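Local coordinates for flavin adenine dinucleotide synthase (Saccharomyces cerevisiae, PDB 2WSI), which catalyses the transfer of an adenylyl group from ATP to FMN, giving the coenzyme FAD and diphosphate, at residues A[50-55]-A[75-80]; A[69-74]-A[204-209]; A[102-107]-A[127-132]. All coordinates share one frame; numbering follows the deposited sequence.

Contact 1: A[50-55]-A[75-80]; sequences SPLNGE and SCLWEY
The turn that leads into strand 56-59 packs on helix 64-87 here, with Pro51 and Leu52 of 50-55 set against Leu77 and Tyr80 of the helix. Pro51 and Tyr80 reach toward each other tip to tip. Pro51 CD lies over one face of the Tyr80 ring, offset toward the rim, as a CH-pi contact 4.0 Å from the ring centroid. The nearest ring atom is Tyr80 CZ, 3.7 Å from Pro51 CD. Near the ring plane, Leu52 CD1 comes to the edge at Tyr80 CE2, 4.3 Å away. Tyr80 CG is anti to the backbone N (chi1 164°), on a CB that points toward the turn. One turn earlier, Leu77 CD1 touches both Pro51 and Leu52, at 3.7 Å from Pro51 CG and from Leu52 CD2. No hydrogen bond joins the two segments.

The turn is held from within. Ser50 OG accepts from Leu52 N at 3.0 Å and also from Asn53 N, an ST turn and an ST motif. Asn53 OD1 accepts from Glu55 N in an Asx turn. Glu55 OE1 takes Ser50 N at 2.9 Å, with the donor above the carboxylate plane.

Phe46, in the loop after helix 25-45, touches Pro51 and meets the Tyr80 ring edge-to-face. Leu77 also touches Leu3 of helix 3-18. Backbone bonds from Glu55 to Glu159 and Ala160 tie the turn toward strand 160-162.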
loop_
_atom_site.group_PDB
_atom_site.type_symbol
_atom_site.label_atom_id
_atom_site.label_comp_id
_atom_site.label_asym_id
_atom_site.label_seq_id
_atom_site.Cartn_x
_atom_site.Cartn_y
_atom_site.Cartn_z
ATOM N N SER A 50 -6.751 12.072 15.424
ATOM C CA SER A 50 -7.673 10.927 15.350
ATOM C C SER A 50 -7.642 10.264 13.988
ATOM O O SER A 50 -7.754 10.934 12.960
ATOM C CB SER A 50 -9.098 11.372 15.623
ATOM O OG SER A 50 -9.997 10.352 15.222
ATOM N N PRO A 51 -7.526 8.930 13.954
ATOM C CA PRO A 51 -7.579 8.248 12.651
ATOM C C PRO A 51 -9.018 7.976 12.164
ATOM O O PRO A 51 -9.206 7.412 11.099
ATOM C CB PRO A 51 -6.877 6.925 12.925
ATOM C CG PRO A 51 -7.134 6.663 14.396
ATOM C CD PRO A 51 -7.241 8.010 15.065
ATOM N N LEU A 52 -10.016 8.378 12.938
ATOM C CA LEU A 52 -11.397 8.067 12.576
ATOM C C LEU A 52 -12.213 9.281 12.137
ATOM O O LEU A 52 -13.008 9.191 11.201
ATOM C CB LEU A 52 -12.100 7.374 13.728
ATOM C CG LEU A 52 -11.564 5.996 14.128
ATOM C CD1 LEU A 52 -12.119 5.574 15.480
ATOM C CD2 LEU A 52 -11.873 4.964 13.082
ATOM N N ASN A 53 -11.994 10.423 12.762
ATOM C CA ASN A 53 -13.002 11.490 12.675
ATOM C C ASN A 53 -12.807 12.443 11.502
ATOM O O ASN A 53 -13.613 13.370 11.293
ATOM C CB ASN A 53 -13.098 12.240 14.011
ATOM C CG ASN A 53 -11.825 13.018 14.340
ATOM O OD1 ASN A 53 -10.902 13.091 13.536
ATOM N ND2 ASN A 53 -11.763 13.569 15.541
ATOM N N GLY A 54 -11.748 12.211 10.725
ATOM C CA GLY A 54 -11.467 13.028 9.562
ATOM C C GLY A 54 -10.248 13.934 9.693
ATOM O O GLY A 54 -9.878 14.588 8.724
ATOM N N GLU A 55 -9.640 13.991 10.871
ATOM C CA GLU A 55 -8.430 14.799 11.038
ATOM C C GLU A 55 -7.353 14.236 10.133
ATOM O O GLU A 55 -6.489 14.971 9.631
ATOM C CB GLU A 55 -7.913 14.780 12.489
ATOM C CG GLU A 55 -8.824 15.489 13.470
ATOM C CD GLU A 55 -8.335 15.397 14.922
ATOM O OE1 GLU A 55 -7.204 14.961 15.151
ATOM O OE2 GLU A 55 -9.085 15.764 15.840
ATOM N N SER A 75 -4.520 -2.540 11.149
ATOM C CA SER A 75 -4.058 -3.272 12.319
ATOM C C SER A 75 -3.872 -2.358 13.532
ATOM O O SER A 75 -4.307 -2.680 14.651
ATOM C CB SER A 75 -2.751 -3.998 12.003
ATOM O OG SER A 75 -2.294 -4.668 13.159
ATOM N N CYS A 76 -3.240 -1.212 13.320
ATOM C CA CYS A 76 -3.053 -0.236 14.407
ATOM C C CYS A 76 -4.356 0.417 14.841
ATOM O O CYS A 76 -4.522 0.821 16.013
ATOM C CB CYS A 76 -2.061 0.839 13.980
ATOM S SG CYS A 76 -0.389 0.166 13.833
ATOM N N LEU A 77 -5.295 0.530 13.910
ATOM C CA LEU A 77 -6.606 1.101 14.264
ATOM C C LEU A 77 -7.321 0.175 15.274
ATOM O O LEU A 77 -7.962 0.625 16.249
ATOM C CB LEU A 77 -7.439 1.299 12.984
ATOM C CG LEU A 77 -8.803 1.929 13.201
ATOM C CD1 LEU A 77 -8.624 3.281 13.845
ATOM C CD2 LEU A 77 -9.592 2.044 11.868
ATOM N N TRP A 78 -7.209 -1.124 15.045
ATOM C CA TRP A 78 -7.788 -2.104 15.965
ATOM C C TRP A 78 -7.175 -1.896 17.364
ATOM O O TRP A 78 -7.886 -1.718 18.370
ATOM C CB TRP A 78 -7.486 -3.506 15.475
ATOM C CG TRP A 78 -8.105 -4.601 16.304
ATOM C CD1 TRP A 78 -7.441 -5.576 17.029
ATOM C CD2 TRP A 78 -9.505 -4.873 16.458
ATOM N NE1 TRP A 78 -8.356 -6.425 17.631
ATOM C CE2 TRP A 78 -9.626 -6.014 17.294
ATOM C CE3 TRP A 78 -10.673 -4.244 15.997
ATOM C CZ2 TRP A 78 -10.872 -6.534 17.674
ATOM C CZ3 TRP A 78 -11.904 -4.764 16.372
ATOM C CH2 TRP A 78 -11.996 -5.898 17.202
ATOM N N GLU A 79 -5.851 -1.905 17.423
ATOM C CA GLU A 79 -5.160 -1.707 18.714
ATOM C C GLU A 79 -5.510 -0.356 19.372
ATOM O O GLU A 79 -5.680 -0.260 20.583
ATOM C CB GLU A 79 -3.635 -1.863 18.518
ATOM C CG GLU A 79 -2.835 -1.775 19.818
ATOM C CD GLU A 79 -1.418 -2.327 19.683
ATOM O OE1 GLU A 79 -1.198 -3.227 18.847
ATOM O OE2 GLU A 79 -0.532 -1.846 20.417
ATOM N N TYR A 80 -5.655 0.685 18.564
ATOM C CA TYR A 80 -5.946 2.042 19.038
ATOM C C TYR A 80 -7.258 2.084 19.813
ATOM O O TYR A 80 -7.408 2.763 20.832
ATOM C CB TYR A 80 -6.037 2.984 17.826
ATOM C CG TYR A 80 -6.686 4.334 18.075
ATOM C CD1 TYR A 80 -5.957 5.385 18.629
ATOM C CD2 TYR A 80 -8.009 4.570 17.711
ATOM C CE1 TYR A 80 -6.536 6.636 18.846
ATOM C CE2 TYR A 80 -8.605 5.831 17.905
ATOM C CZ TYR A 80 -7.859 6.852 18.477
ATOM O OH TYR A 80 -8.415 8.092 18.677
#

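Contact 2: A[69-74]-A[204-209]; sequences LLLLYL and SFLLYS
The Phe205 ring is the flat group of this contact, and two leucines of 69-74 approach it obliquely. Leu72 CD2 is 3.8 Å from Phe205 CZ. Leu71 CD1 is 4.0 Å from Phe205 CE2, the neighbouring ring atom. Phe205 has CG anti to its backbone N (chi1 -175°), and its CB points toward the other helix. The ring also meets Tyr17 edge-to-face and touches Ile34 of helix 25-45.

Leu71 CD1 has further partners on helix 199-209. Leu71 CD1 also lies 4.2 Å from Leu206 CD1 and 3.9 Å from Ser209 OG. Ser209 is buried, and Leu71 CD1 packs on its hydroxyl. Ser209 OG donates to Leu206 O at 2.7 Å, back along its own helix, and is also hydrogen-bonded to Glu211 N. Its polar needs are thus met without a partner on 69-74.

No hydrogen bond crosses between the segments. Their axes come within 11.3 Å at 69°, a wide, steep crossing bridged by long side chains. The arrangement is an apolar helix-helix contact in the core of the alpha/beta domain of the PAPS reductase family, where helix 64-87 packs on helix 199-209.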
loop_
_atom_site.group_PDB
_atom_site.type_symbol
_atom_site.label_atom_id
_atom_site.label_comp_id
_atom_site.label_asym_id
_atom_site.label_seq_id
_atom_site.Cartn_x
_atom_site.Cartn_y
_atom_site.Cartn_z
ATOM N N LEU A 69 0.665 -0.421 3.646
ATOM C CA LEU A 69 0.453 0.570 4.699
ATOM C C LEU A 69 -0.968 0.549 5.225
ATOM O O LEU A 69 -1.208 0.606 6.437
ATOM C CB LEU A 69 0.808 1.977 4.220
ATOM C CG LEU A 69 0.769 3.044 5.314
ATOM C CD1 LEU A 69 1.490 2.577 6.595
ATOM C CD2 LEU A 69 1.280 4.387 4.815
ATOM N N LEU A 70 -1.925 0.444 4.314
ATOM C CA LEU A 70 -3.324 0.386 4.737
ATOM C C LEU A 70 -3.594 -0.822 5.630
ATOM O O LEU A 70 -4.270 -0.706 6.652
ATOM C CB LEU A 70 -4.243 0.354 3.499
ATOM C CG LEU A 70 -5.721 0.262 3.872
ATOM C CD1 LEU A 70 -6.130 1.418 4.792
ATOM C CD2 LEU A 70 -6.586 0.260 2.589
ATOM N N LEU A 71 -3.044 -1.988 5.283
ATOM C CA LEU A 71 -3.188 -3.154 6.154
ATOM C C LEU A 71 -2.566 -2.883 7.528
ATOM O O LEU A 71 -3.177 -3.179 8.538
ATOM C CB LEU A 71 -2.564 -4.416 5.546
ATOM C CG LEU A 71 -3.087 -4.900 4.199
ATOM C CD1 LEU A 71 -2.285 -6.127 3.746
ATOM C CD2 LEU A 71 -4.583 -5.213 4.262
ATOM N N LEU A 72 -1.361 -2.312 7.569
ATOM C CA LEU A 72 -0.717 -1.974 8.857
ATOM C C LEU A 72 -1.516 -0.930 9.650
ATOM O O LEU A 72 -1.644 -1.005 10.872
ATOM C CB LEU A 72 0.723 -1.475 8.633
ATOM C CG LEU A 72 1.599 -2.541 7.978
ATOM C CD1 LEU A 72 2.917 -1.889 7.564
ATOM C CD2 LEU A 72 1.809 -3.719 8.936
ATOM N N TYR A 73 -2.073 0.034 8.932
ATOM C CA TYR A 73 -2.822 1.125 9.525
ATOM C C TYR A 73 -4.084 0.563 10.186
ATOM O O TYR A 73 -4.417 0.919 11.323
ATOM C CB TYR A 73 -3.219 2.094 8.412
ATOM C CG TYR A 73 -3.771 3.426 8.872
ATOM C CD1 TYR A 73 -2.902 4.465 9.207
ATOM C CD2 TYR A 73 -5.129 3.665 8.931
ATOM C CE1 TYR A 73 -3.365 5.697 9.586
ATOM C CE2 TYR A 73 -5.633 4.914 9.328
ATOM C CZ TYR A 73 -4.726 5.933 9.645
ATOM O OH TYR A 73 -5.144 7.194 10.017
ATOM N N LEU A 74 -4.762 -0.341 9.484
ATOM C CA LEU A 74 -5.973 -0.973 10.020
ATOM C C LEU A 74 -5.635 -1.827 11.221
ATOM O O LEU A 74 -6.366 -1.841 12.202
ATOM C CB LEU A 74 -6.669 -1.832 8.940
ATOM C CG LEU A 74 -7.365 -0.956 7.877
ATOM C CD1 LEU A 74 -7.720 -1.757 6.649
ATOM C CD2 LEU A 74 -8.587 -0.264 8.491
ATOM N N SER A 204 7.149 -9.654 0.813
ATOM C CA SER A 204 7.048 -10.708 1.811
ATOM C C SER A 204 5.770 -10.525 2.620
ATOM O O SER A 204 5.040 -11.485 2.838
ATOM C CB SER A 204 8.234 -10.718 2.766
ATOM O OG SER A 204 7.984 -11.649 3.796
ATOM N N PHE A 205 5.511 -9.299 3.076
ATOM C CA PHE A 205 4.303 -9.052 3.867
ATOM C C PHE A 205 3.029 -9.164 3.017
ATOM O O PHE A 205 2.047 -9.793 3.417
ATOM C CB PHE A 205 4.379 -7.683 4.556
ATOM C CG PHE A 205 3.216 -7.419 5.471
ATOM C CD1 PHE A 205 3.124 -8.059 6.696
ATOM C CD2 PHE A 205 2.179 -6.574 5.080
ATOM C CE1 PHE A 205 2.054 -7.837 7.548
ATOM C CE2 PHE A 205 1.103 -6.341 5.922
ATOM C CZ PHE A 205 1.042 -6.973 7.170
ATOM N N LEU A 206 3.035 -8.581 1.826
ATOM C CA LEU A 206 1.798 -8.525 1.035
ATOM C C LEU A 206 1.402 -9.932 0.551
ATOM O O LEU A 206 0.244 -10.287 0.577
ATOM C CB LEU A 206 1.953 -7.524 -0.114
ATOM C CG LEU A 206 0.699 -7.205 -0.931
ATOM C CD1 LEU A 206 -0.419 -6.734 0.015
ATOM C CD2 LEU A 206 1.020 -6.172 -1.988
ATOM N N LEU A 207 2.379 -10.765 0.177
ATOM C CA LEU A 207 2.083 -12.138 -0.227
ATOM C C LEU A 207 1.648 -12.971 0.963
ATOM O O LEU A 207 0.685 -13.733 0.867
ATOM C CB LEU A 207 3.308 -12.798 -0.892
ATOM C CG LEU A 207 3.611 -12.275 -2.288
ATOM C CD1 LEU A 207 4.971 -12.818 -2.813
ATOM C CD2 LEU A 207 2.456 -12.596 -3.262
ATOM N N TYR A 208 2.352 -12.845 2.091
ATOM C CA TYR A 208 1.888 -13.511 3.313
ATOM C C TYR A 208 0.448 -13.165 3.712
ATOM O O TYR A 208 -0.268 -14.029 4.253
ATOM C CB TYR A 208 2.783 -13.215 4.508
ATOM C CG TYR A 208 2.332 -14.017 5.735
ATOM C CD1 TYR A 208 2.631 -15.373 5.835
ATOM C CD2 TYR A 208 1.594 -13.426 6.760
ATOM C CE1 TYR A 208 2.218 -16.136 6.936
ATOM C CE2 TYR A 208 1.162 -14.186 7.886
ATOM C CZ TYR A 208 1.500 -15.542 7.950
ATOM O OH TYR A 208 1.128 -16.331 9.008
ATOM N N SER A 209 0.015 -11.930 3.460
ATOM C CA SER A 209 -1.310 -11.488 3.941
ATOM C C SER A 209 -2.438 -12.253 3.265
ATOM O O SER A 209 -3.561 -12.326 3.796
ATOM C CB SER A 209 -1.551 -9.992 3.709
ATOM O OG SER A 209 -1.749 -9.692 2.331
#

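Contact 3: A[102-107]-A[127-132]; sequences LPTVFI and YCLSLY. With FAD (flavin-adenine dinucleotide), chain C.
Leu102 and Leu129 open a parallel pair of strands in a beta-alpha-beta unit, strand 102-106, helix 114-126 and strand 129-133. Five backbone hydrogen bonds join the segments, from Leu102 N to Cys128 O through to Phe106 N to Tyr132 O.

The tight side is the face carrying Leu102, Thr104, Leu129 and Leu131. Leu102 and Leu129 lie side by side, pointing the same way. Thr104 OG1 is beside the backbone N (chi1 -59°) and 3.5 Å from Leu129 CB. Thr104 OG1 donates to Leu102 O at 2.9 Å. Ser130 N reaches the same oxygen from the opposite face of its plane, so two donors grip it. Thr104 CG2, anti to the backbone N, meets Leu131 CD1 at 3.7 Å. An alanine in place of Thr104 would probably leave Leu102 O with Ser130 N as its remaining donor here and open a gap beside Leu131 CD1.

The face of Pro103, Val105, Ser130 and Tyr132 is looser. Pro103 and Ser130 are partly exposed and their side chains do not meet. Val105 CG2 touches Tyr132 CD2 at 3.8 Å, and the partly exposed Tyr132 ring also meets Phe151.

Beyond the strand end lies the adenine of FAD, with Phe106 CD1 3.6 Å from FAD N1A. The main chain of Ile107 holds the adenine with two nearly straight bonds, Ile107 N to FAD N1A and FAD N6A to Ile107 O, each 2.9 Å.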
loop_
_atom_site.group_PDB
_atom_site.type_symbol
_atom_site.label_atom_id
_atom_site.label_comp_id
_atom_site.label_asym_id
_atom_site.label_seq_id
_atom_site.Cartn_x
_atom_site.Cartn_y
_atom_site.Cartn_z
ATOM N N LEU A 102 -13.478 4.604 6.810
ATOM C CA LEU A 102 -12.171 5.235 7.007
ATOM C C LEU A 102 -11.949 6.326 5.957
ATOM O O LEU A 102 -11.982 6.050 4.766
ATOM C CB LEU A 102 -11.065 4.181 6.849
ATOM C CG LEU A 102 -9.700 4.617 7.382
ATOM C CD1 LEU A 102 -9.741 4.690 8.905
ATOM C CD2 LEU A 102 -8.604 3.640 6.942
ATOM N N PRO A 103 -11.710 7.564 6.392
ATOM C CA PRO A 103 -11.589 8.620 5.386
ATOM C C PRO A 103 -10.363 8.431 4.499
ATOM O O PRO A 103 -9.246 8.295 5.007
ATOM C CB PRO A 103 -11.431 9.898 6.213
ATOM C CG PRO A 103 -11.900 9.549 7.590
ATOM C CD PRO A 103 -11.674 8.084 7.776
ATOM N N THR A 104 -10.578 8.484 3.190
ATOM C CA THR A 104 -9.571 8.053 2.240
ATOM C C THR A 104 -9.651 8.970 1.037
ATOM O O THR A 104 -10.731 9.460 0.703
ATOM C CB THR A 104 -9.818 6.579 1.807
ATOM O OG1 THR A 104 -9.794 5.726 2.964
ATOM C CG2 THR A 104 -8.756 6.099 0.771
ATOM N N VAL A 105 -8.510 9.220 0.394
ATOM C CA VAL A 105 -8.489 10.090 -0.771
ATOM C C VAL A 105 -7.762 9.399 -1.903
ATOM O O VAL A 105 -6.667 8.891 -1.685
ATOM C CB VAL A 105 -7.804 11.448 -0.475
ATOM C CG1 VAL A 105 -6.543 11.250 0.332
ATOM C CG2 VAL A 105 -7.469 12.184 -1.784
ATOM N N PHE A 106 -8.377 9.380 -3.092
ATOM C CA PHE A 106 -7.784 8.778 -4.276
ATOM C C PHE A 106 -7.799 9.820 -5.369
ATOM O O PHE A 106 -8.864 10.332 -5.722
ATOM C CB PHE A 106 -8.590 7.563 -4.749
ATOM C CG PHE A 106 -8.115 6.997 -6.081
ATOM C CD1 PHE A 106 -6.755 6.855 -6.351
ATOM C CD2 PHE A 106 -9.032 6.606 -7.052
ATOM C CE1 PHE A 106 -6.315 6.329 -7.555
ATOM C CE2 PHE A 106 -8.596 6.082 -8.284
ATOM C CZ PHE A 106 -7.240 5.946 -8.524
ATOM N N ILE A 107 -6.633 10.142 -5.915
ATOM C CA ILE A 107 -6.620 11.076 -7.032
ATOM C C ILE A 107 -6.688 10.270 -8.316
ATOM O O ILE A 107 -5.751 9.544 -8.656
ATOM C CB ILE A 107 -5.415 12.019 -7.001
ATOM C CG1 ILE A 107 -5.317 12.728 -5.640
ATOM C CG2 ILE A 107 -5.530 13.051 -8.144
ATOM C CD1 ILE A 107 -6.610 13.509 -5.236
ATOM N N TYR A 127 -12.244 -2.841 2.637
ATOM C CA TYR A 127 -11.646 -2.276 3.868
ATOM C C TYR A 127 -12.529 -1.167 4.449
ATOM O O TYR A 127 -12.132 -0.493 5.381
ATOM C CB TYR A 127 -10.257 -1.732 3.596
ATOM C CG TYR A 127 -9.317 -2.751 3.032
ATOM C CD1 TYR A 127 -9.146 -3.978 3.650
ATOM C CD2 TYR A 127 -8.610 -2.495 1.862
ATOM C CE1 TYR A 127 -8.282 -4.930 3.126
ATOM C CE2 TYR A 127 -7.729 -3.437 1.337
ATOM C CZ TYR A 127 -7.574 -4.646 1.976
ATOM O OH TYR A 127 -6.716 -5.581 1.458
ATOM N N CYS A 128 -13.711 -0.976 3.867
ATOM C CA CYS A 128 -14.681 -0.017 4.395
ATOM C C CYS A 128 -14.080 1.390 4.438
ATOM O O CYS A 128 -14.080 2.077 5.482
ATOM C CB CYS A 128 -15.143 -0.436 5.812
ATOM S SG CYS A 128 -16.736 0.272 6.281
ATOM N N LEU A 129 -13.582 1.803 3.283
ATOM C CA LEU A 129 -13.034 3.134 3.096
ATOM C C LEU A 129 -14.118 4.080 2.631
ATOM O O LEU A 129 -14.924 3.735 1.788
ATOM C CB LEU A 129 -11.964 3.101 2.009
ATOM C CG LEU A 129 -10.908 2.018 2.234
ATOM C CD1 LEU A 129 -9.825 2.105 1.127
ATOM C CD2 LEU A 129 -10.310 2.169 3.634
ATOM N N SER A 130 -14.100 5.282 3.158
ATOM C CA SER A 130 -14.957 6.356 2.665
ATOM C C SER A 130 -14.131 7.120 1.664
ATOM O O SER A 130 -13.268 7.925 2.021
ATOM C CB SER A 130 -15.367 7.306 3.782
ATOM O OG SER A 130 -16.131 8.382 3.248
ATOM N N LEU A 131 -14.385 6.855 0.399
ATOM C CA LEU A 131 -13.487 7.332 -0.633
ATOM C C LEU A 131 -13.882 8.673 -1.228
ATOM O O LEU A 131 -14.952 8.810 -1.823
ATOM C CB LEU A 131 -13.435 6.283 -1.737
ATOM C CG LEU A 131 -12.364 6.503 -2.794
ATOM C CD1 LEU A 131 -10.981 6.145 -2.197
ATOM C CD2 LEU A 131 -12.684 5.650 -3.979
ATOM N N TYR A 132 -13.027 9.670 -1.061
ATOM C CA TYR A 132 -13.072 10.831 -1.936
ATOM C C TYR A 132 -12.267 10.461 -3.163
ATOM O O TYR A 132 -11.089 10.093 -3.037
ATOM C CB TYR A 132 -12.432 12.031 -1.266
ATOM C CG TYR A 132 -12.197 13.216 -2.178
ATOM C CD1 TYR A 132 -13.171 14.196 -2.361
ATOM C CD2 TYR A 132 -10.974 13.381 -2.828
ATOM C CE1 TYR A 132 -12.926 15.309 -3.191
ATOM C CE2 TYR A 132 -10.718 14.476 -3.644
ATOM C CZ TYR A 132 -11.686 15.434 -3.822
ATOM O OH TYR A 132 -11.385 16.508 -4.634
HETATM P PA FAD C . 4.046 7.781 -5.671
HETATM O O1A FAD C . 3.860 6.933 -6.901
HETATM O O2A FAD C . 3.696 9.218 -5.946
HETATM O O5B FAD C . 3.269 7.207 -4.368
HETATM C C5B FAD C . 3.654 7.680 -3.091
HETATM C C4B FAD C . 2.418 7.698 -2.186
HETATM O O4B FAD C . 1.623 8.811 -2.500
HETATM C C3B FAD C . 1.539 6.482 -2.405
HETATM O O3B FAD C . 1.918 5.412 -1.577
HETATM C C2B FAD C . 0.168 7.019 -2.039
HETATM O O2B FAD C . -0.026 6.972 -0.641
HETATM C C1B FAD C . 0.252 8.456 -2.481
HETATM N N9A FAD C . -0.283 8.554 -3.848
HETATM C C8A FAD C . 0.402 8.518 -5.037
HETATM N N7A FAD C . -0.486 8.661 -6.058
HETATM C C5A FAD C . -1.727 8.764 -5.513
HETATM C C6A FAD C . -2.984 8.910 -6.064
HETATM N N6A FAD C . -3.185 8.993 -7.392
HETATM N N1A FAD C . -4.050 9.014 -5.219
HETATM C C2A FAD C . -3.910 8.964 -3.848
HETATM N N3A FAD C . -2.659 8.779 -3.305
HETATM C C4A FAD C . -1.596 8.714 -4.136
HETATM N N1 FAD C . 6.479 16.396 -2.648
HETATM C C2 FAD C . 7.200 17.480 -2.217
HETATM O O2 FAD C . 8.261 17.775 -2.766
HETATM N N3 FAD C . 6.738 18.242 -1.173
HETATM C C4 FAD C . 5.547 17.936 -0.552
HETATM O O4 FAD C . 5.198 18.659 0.387
HETATM C C4X FAD C . 4.806 16.833 -0.988
HETATM N N5 FAD C . 3.600 16.481 -0.388
HETATM C C5X FAD C . 2.887 15.382 -0.828
HETATM C C6 FAD C . 1.677 15.021 -0.234
HETATM C C7 FAD C . 0.962 13.922 -0.720
HETATM C C7M FAD C . -0.349 13.515 -0.112
HETATM C C8 FAD C . 1.472 13.185 -1.780
HETATM C C8M FAD C . 0.731 11.987 -2.296
HETATM C C9 FAD C . 2.678 13.540 -2.358
HETATM C C9A FAD C . 3.380 14.636 -1.899
HETATM N N10 FAD C . 4.572 14.978 -2.506
HETATM C C10 FAD C . 5.292 16.057 -2.036
HETATM C "C1'" FAD C . 5.101 14.138 -3.637
HETATM C "C2'" FAD C . 5.971 12.985 -3.089
HETATM O "O2'" FAD C . 6.968 13.410 -2.191
HETATM C "C3'" FAD C . 6.630 12.162 -4.193
HETATM O "O3'" FAD C . 7.655 12.921 -4.788
HETATM C "C4'" FAD C . 5.614 11.751 -5.242
HETATM O "O4'" FAD C . 4.466 11.213 -4.621
HETATM C "C5'" FAD C . 6.203 10.684 -6.167
HETATM O "O5'" FAD C . 6.912 9.737 -5.390
HETATM P P FAD C . 6.825 8.163 -5.723
HETATM O O1P FAD C . 6.761 7.969 -7.220
HETATM O O2P FAD C . 7.943 7.421 -5.026
HETATM O O3P FAD C . 5.498 7.581 -5.057
#

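Overall arrangement
Helix 64-87 connects contacts 1 and 2, whose centres lie about 16 Å apart: 75-80 faces the turn before strand 56-59, while segment 69-74 faces helix 199-209. Contact 3 is in the sheet, about 13 Å from contact 1 and about 17 Å from contact 2 between centres. Strand 102-106 follows helix 64-87 in the chain. Contact 1 closes before contact 3 opens, while contact 3 is nested within the loop closed by contact 2. All three touch: Pro51 meets Tyr73, Leu77 meets Leu102, and Leu70 meets Tyr127. Helix 64-87 thus packs on strand 102-106, on Tyr127 ahead of strand 129-133 and on helix 199-209, and contact 3 alone of the three reaches FAD directly.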